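Local coordinates for protein putative fructose-bisphosphate aldolase (Coccidioides immitis, PDB 3PM6) that is a putative class II member of the fructose-bisphosphate aldolase family, built as a TIM barrel with a bound zinc ion, at residues E48-P53 with I289-D294; A146-P151 with W187-F192. All coordinates share one frame; numbering follows the deposited sequence.

Contact 1: E48-P53 with I289-D294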
loop_
_atom_site.group_PDB
_atom_site.type_symbol
_atom_site.label_atom_id
_atom_site.label_comp_id
_atom_site.label_asym_id
_atom_site.label_seq_id
_atom_site.Cartn_x
_atom_site.Cartn_y
_atom_site.Cartn_z
ATOM N N GLU A 48 9.237 -3.843 14.907
ATOM C CA GLU A 48 9.101 -3.076 16.151
ATOM C C GLU A 48 8.876 -4.024 17.316
ATOM O O GLU A 48 9.489 -3.847 18.370
ATOM C CB GLU A 48 8.021 -2.024 16.043
ATOM C CG GLU A 48 8.455 -0.818 15.158
ATOM C CD GLU A 48 7.330 0.184 14.923
ATOM O OE1 GLU A 48 6.155 -0.143 15.210
ATOM O OE2 GLU A 48 7.617 1.296 14.440
ATOM N N HIS A 49 8.046 -5.050 17.119
ATOM C CA HIS A 49 7.802 -6.023 18.184
ATOM C C HIS A 49 9.122 -6.666 18.661
ATOM O O HIS A 49 9.385 -6.719 19.867
ATOM C CB HIS A 49 6.763 -7.077 17.772
ATOM C CG HIS A 49 6.369 -8.009 18.879
ATOM N ND1 HIS A 49 6.114 -9.352 18.673
ATOM C CD2 HIS A 49 6.203 -7.794 20.211
ATOM C CE1 HIS A 49 5.830 -9.927 19.833
ATOM N NE2 HIS A 49 5.862 -9.001 20.775
ATOM N N LYS A 50 9.962 -7.101 17.717
ATOM C CA LYS A 50 11.187 -7.842 18.038
ATOM C C LYS A 50 12.395 -6.936 18.247
ATOM O O LYS A 50 13.525 -7.417 18.466
ATOM C CB LYS A 50 11.496 -8.844 16.912
ATOM C CG LYS A 50 10.403 -9.865 16.661
ATOM C CD LYS A 50 10.250 -10.791 17.860
ATOM C CE LYS A 50 11.225 -11.922 17.780
ATOM N NZ LYS A 50 10.697 -13.098 18.495
ATOM N N ARG A 51 12.182 -5.628 18.152
ATOM C CA ARG A 51 13.281 -4.663 18.264
ATOM C C ARG A 51 14.393 -5.047 17.289
ATOM O O ARG A 51 15.544 -5.234 17.671
ATOM C CB ARG A 51 13.804 -4.612 19.712
ATOM N N SER A 52 14.031 -5.186 16.018
ATOM C CA SER A 52 14.982 -5.629 14.975
ATOM C C SER A 52 14.938 -4.604 13.864
ATOM O O SER A 52 13.852 -4.127 13.504
ATOM C CB SER A 52 14.580 -6.997 14.397
ATOM O OG SER A 52 15.320 -7.300 13.211
ATOM N N PRO A 53 16.114 -4.289 13.300
ATOM C CA PRO A 53 16.224 -3.640 12.013
ATOM C C PRO A 53 15.589 -4.548 10.959
ATOM O O PRO A 53 15.361 -5.727 11.229
ATOM C CB PRO A 53 17.728 -3.594 11.803
ATOM C CG PRO A 53 18.219 -4.848 12.513
ATOM C CD PRO A 53 17.431 -4.747 13.780
ATOM N N ILE A 289 12.047 -15.459 11.145
ATOM C CA ILE A 289 13.280 -15.156 10.416
ATOM C C ILE A 289 14.182 -14.341 11.330
ATOM O O ILE A 289 15.358 -14.668 11.495
ATOM C CB ILE A 289 13.029 -14.333 9.084
ATOM C CG1 ILE A 289 12.213 -15.155 8.050
ATOM C CG2 ILE A 289 14.367 -13.757 8.540
ATOM C CD1 ILE A 289 12.919 -16.433 7.564
ATOM N N MET A 290 13.629 -13.297 11.942
ATOM C CA MET A 290 14.425 -12.407 12.800
ATOM C C MET A 290 15.170 -13.165 13.915
ATOM O O MET A 290 16.365 -12.938 14.174
ATOM C CB MET A 290 13.511 -11.311 13.385
ATOM C CG MET A 290 13.097 -10.241 12.358
ATOM S SD MET A 290 11.761 -9.136 12.872
ATOM C CE MET A 290 11.908 -7.854 11.556
ATOM N N ASP A 291 14.461 -14.085 14.565
ATOM C CA ASP A 291 15.071 -14.949 15.582
ATOM C C ASP A 291 16.178 -15.827 14.972
ATOM O O ASP A 291 17.295 -15.878 15.484
ATOM C CB ASP A 291 13.990 -15.816 16.240
ATOM C CG ASP A 291 13.112 -15.021 17.193
ATOM O OD1 ASP A 291 13.570 -13.955 17.659
ATOM O OD2 ASP A 291 11.983 -15.460 17.501
ATOM N N MET A 292 15.874 -16.460 13.844
ATOM C CA MET A 292 16.803 -17.376 13.182
ATOM C C MET A 292 18.085 -16.647 12.807
ATOM O O MET A 292 19.178 -17.184 12.955
ATOM C CB MET A 292 16.187 -17.984 11.917
ATOM C CG MET A 292 15.038 -18.969 12.166
ATOM S SD MET A 292 14.754 -20.055 10.737
ATOM C CE MET A 292 13.644 -21.193 11.525
ATOM N N ILE A 293 17.961 -15.413 12.341
ATOM C CA ILE A 293 19.168 -14.728 11.875
ATOM C C ILE A 293 19.763 -13.775 12.924
ATOM O O ILE A 293 20.641 -12.964 12.613
ATOM C CB ILE A 293 18.944 -14.045 10.505
ATOM C CG1 ILE A 293 18.064 -12.801 10.637
ATOM C CG2 ILE A 293 18.402 -15.078 9.474
ATOM C CD1 ILE A 293 17.722 -12.153 9.261
ATOM N N ASP A 294 19.253 -13.872 14.157
ATOM C CA ASP A 294 19.767 -13.120 15.321
ATOM C C ASP A 294 19.658 -11.609 15.199
ATOM O O ASP A 294 20.477 -10.907 15.741
ATOM C CB ASP A 294 21.234 -13.500 15.639
ATOM C CG ASP A 294 21.434 -14.990 15.779
ATOM O OD1 ASP A 294 20.606 -15.668 16.446
ATOM O OD2 ASP A 294 22.408 -15.497 15.178
#

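Contact 2: A146-P151 with W187-F192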
loop_
_atom_site.group_PDB
_atom_site.type_symbol
_atom_site.label_atom_id
_atom_site.label_comp_id
_atom_site.label_asym_id
_atom_site.label_seq_id
_atom_site.Cartn_x
_atom_site.Cartn_y
_atom_site.Cartn_z
ATOM N N ALA A 146 22.465 3.376 -2.520
ATOM C CA ALA A 146 23.371 2.255 -2.376
ATOM C C ALA A 146 22.976 1.099 -3.331
ATOM O O ALA A 146 21.843 1.048 -3.818
ATOM C CB ALA A 146 23.348 1.779 -0.939
ATOM N N THR A 147 23.896 0.184 -3.615
ATOM C CA THR A 147 23.654 -0.816 -4.670
ATOM C C THR A 147 24.165 -2.196 -4.321
ATOM O O THR A 147 25.114 -2.345 -3.568
ATOM C CB THR A 147 24.265 -0.440 -6.043
ATOM O OG1 THR A 147 25.666 -0.320 -5.917
ATOM C CG2 THR A 147 23.711 0.846 -6.592
ATOM N N GLU A 148 23.514 -3.191 -4.886
ATOM C CA GLU A 148 23.869 -4.598 -4.693
ATOM C C GLU A 148 23.977 -5.126 -6.093
ATOM O O GLU A 148 23.197 -4.725 -6.943
ATOM C CB GLU A 148 22.746 -5.312 -3.943
ATOM C CG GLU A 148 22.867 -6.827 -3.822
ATOM C CD GLU A 148 21.686 -7.439 -3.069
ATOM O OE1 GLU A 148 21.218 -6.836 -2.066
ATOM O OE2 GLU A 148 21.210 -8.518 -3.487
ATOM N N ALA A 149 24.924 -6.029 -6.324
ATOM C CA ALA A 149 25.090 -6.674 -7.601
ATOM C C ALA A 149 25.329 -8.156 -7.409
ATOM O O ALA A 149 25.608 -8.611 -6.293
ATOM C CB ALA A 149 26.239 -6.035 -8.369
ATOM N N GLU A 150 25.152 -8.903 -8.492
ATOM C CA GLU A 150 25.294 -10.367 -8.466
ATOM C C GLU A 150 26.458 -10.855 -9.329
ATOM O O GLU A 150 26.338 -10.977 -10.566
ATOM C CB GLU A 150 24.008 -11.027 -8.943
ATOM C CG GLU A 150 24.006 -12.548 -8.847
ATOM C CD GLU A 150 22.603 -13.122 -9.101
ATOM O OE1 GLU A 150 21.625 -12.610 -8.534
ATOM O OE2 GLU A 150 22.486 -14.100 -9.841
ATOM N N PRO A 151 27.581 -11.194 -8.689
ATOM C CA PRO A 151 28.763 -11.627 -9.457
ATOM C C PRO A 151 28.632 -13.093 -9.804
ATOM O O PRO A 151 29.473 -13.909 -9.407
ATOM C CB PRO A 151 29.909 -11.422 -8.468
ATOM C CG PRO A 151 29.285 -11.537 -7.127
ATOM C CD PRO A 151 27.812 -11.253 -7.241
ATOM N N TRP A 187 27.113 -3.936 -1.894
ATOM C CA TRP A 187 26.825 -5.319 -1.479
ATOM C C TRP A 187 26.886 -6.291 -2.655
ATOM O O TRP A 187 26.650 -5.900 -3.779
ATOM C CB TRP A 187 25.439 -5.397 -0.835
ATOM C CG TRP A 187 25.154 -4.287 0.150
ATOM C CD1 TRP A 187 26.036 -3.710 1.020
ATOM C CD2 TRP A 187 23.884 -3.669 0.405
ATOM N NE1 TRP A 187 25.401 -2.731 1.769
ATOM C CE2 TRP A 187 24.083 -2.687 1.402
ATOM C CE3 TRP A 187 22.607 -3.836 -0.129
ATOM C CZ2 TRP A 187 23.051 -1.909 1.890
ATOM C CZ3 TRP A 187 21.577 -3.045 0.350
ATOM C CH2 TRP A 187 21.807 -2.094 1.349
ATOM N N LEU A 188 27.218 -7.550 -2.378
ATOM C CA LEU A 188 27.338 -8.603 -3.378
ATOM C C LEU A 188 26.421 -9.760 -3.008
ATOM O O LEU A 188 26.349 -10.127 -1.850
ATOM C CB LEU A 188 28.784 -9.135 -3.441
ATOM C CG LEU A 188 29.848 -8.406 -4.281
ATOM C CD1 LEU A 188 31.147 -9.177 -4.305
ATOM C CD2 LEU A 188 29.362 -8.204 -5.721
ATOM N N ALA A 189 25.723 -10.314 -4.005
ATOM C CA ALA A 189 24.837 -11.466 -3.853
ATOM C C ALA A 189 25.532 -12.638 -4.507
ATOM O O ALA A 189 25.473 -12.787 -5.731
ATOM C CB ALA A 189 23.503 -11.198 -4.555
ATOM N N PRO A 190 26.236 -13.457 -3.705
ATOM C CA PRO A 190 26.981 -14.505 -4.396
ATOM C C PRO A 190 26.111 -15.697 -4.784
ATOM O O PRO A 190 25.137 -16.006 -4.106
ATOM C CB PRO A 190 28.073 -14.912 -3.379
ATOM C CG PRO A 190 27.514 -14.484 -1.962
ATOM C CD PRO A 190 26.622 -13.276 -2.280
ATOM N N ALA A 191 26.478 -16.343 -5.886
ATOM C CA ALA A 191 25.939 -17.647 -6.293
ATOM C C ALA A 191 26.863 -18.748 -5.743
ATOM O O ALA A 191 28.014 -18.860 -6.144
ATOM C CB ALA A 191 25.844 -17.731 -7.819
ATOM N N PHE A 192 26.376 -19.554 -4.810
ATOM C CA PHE A 192 27.248 -20.553 -4.213
ATOM C C PHE A 192 26.491 -21.836 -3.933
ATOM O O PHE A 192 26.833 -22.550 -3.009
ATOM C CB PHE A 192 27.971 -19.994 -2.969
ATOM C CG PHE A 192 27.060 -19.680 -1.807
ATOM C CD1 PHE A 192 26.255 -18.537 -1.827
ATOM C CD2 PHE A 192 27.031 -20.520 -0.675
ATOM C CE1 PHE A 192 25.410 -18.237 -0.763
ATOM C CE2 PHE A 192 26.191 -20.222 0.433
ATOM C CZ PHE A 192 25.374 -19.093 0.388
#

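Contact 1: E48-P53 with I289-D294
Lys50 reaches Asp291 by folding its chain: turns at chi2 (-66°) and chi3 (-85°) place CD and CE on a bent path, and NZ closes a salt bridge to OD2 at 2.9 Å. OD2 is met on its syn side, with NZ 20° out of the carboxylate plane. The second bond, to OD1, is weak; that oxygen is also hydrogen-bonded to Thr296 OG1, so the carboxylate is gripped by two residues. Next to the bridge, Met290 packs between Lys50 and Ser52 by van der Waals contact. Its chain runs extended beyond CG, and its tip slips beside Ser52, where CE lies 3.8 Å from OG and SD 3.9 Å from CB. SD also meets the Lys50 aliphatic chain, 4.1 Å from CB. Ser52 OG is hydrogen-bonded to Ser295 OG. Each segment carries a helix end, and Arg51 and Asp294, both at positive phi, belong to Schellman motifs there. The contact thus sets the close of helix 37-49, the first after a barrel strand, beside the end of helix 271-292, the last; Met290 packs on Ala46 and Ala47 of the former and on Pro30 of strand 29-33.

Contact 2: A146-P151 with W187-F192
Glu148 and Trp187 face each other in a parallel bridge, with their side chains on the same face of the sheet, and the backbones here are tightly knit. Trp187 N donates to Thr147 O (3.1 Å), Ala149 N to Trp187 O (3.1 Å) and Ala189 N to Ala149 O (2.9 Å). A CA-H...O contact from Glu148 CA to Trp187 O, 3.2 Å, fills in between. With CG anti to the backbone N (chi1 172°), the extended Glu148 chain crosses Trp187 at about a right angle; OE1 sits at the indole edge, 3.8 Å from CE3, the carboxylate and ring planes 51° apart. OE2 lies near the methyl of Ala189. On the Leu188 side of the sheet, where strand has given way to loop, Pro151 CG packs against Leu188 CD2 at 3.6 Å, covered by Phe180 of helix 174-181. Beyond Ala189 the fit slackens: Pro151 CD comes only to 4.4 Å from Pro190 CA, and Pro190 and Phe192 pack instead on helix 208-218. This looser end is still buried. Strands 146-149 and 187-188 are barrel neighbours joined through helix 174-181. The Glu148 carboxylate is buried but well partnered, OE1 by Lys247 and OE2 by NE2 of His227, a zinc ligand; it is therefore a second-shell group that probably helps fix how that imidazole is turned towards the metal.

Both contacts are buried, but contact 2 lies deeper, its centre about 10 Å from the centre of the chain against about 15 Å for contact 1. They sit on opposite sides of that centre, their own centres about 23 Å apart, and share no helix or strand. Contact 1 joins the helical layer where the first and last parts of the barrel come together; contact 2, nested in the chain that contact 1 closes, stitches two adjacent strands of the inner wall. Their chemistry follows: side chains do most of the bridging between helix ends, with a partly exposed ion pair beside the Met290 packing, whereas backbone bonds carry the strand pair and its acidic side chain turns inward to the zinc site.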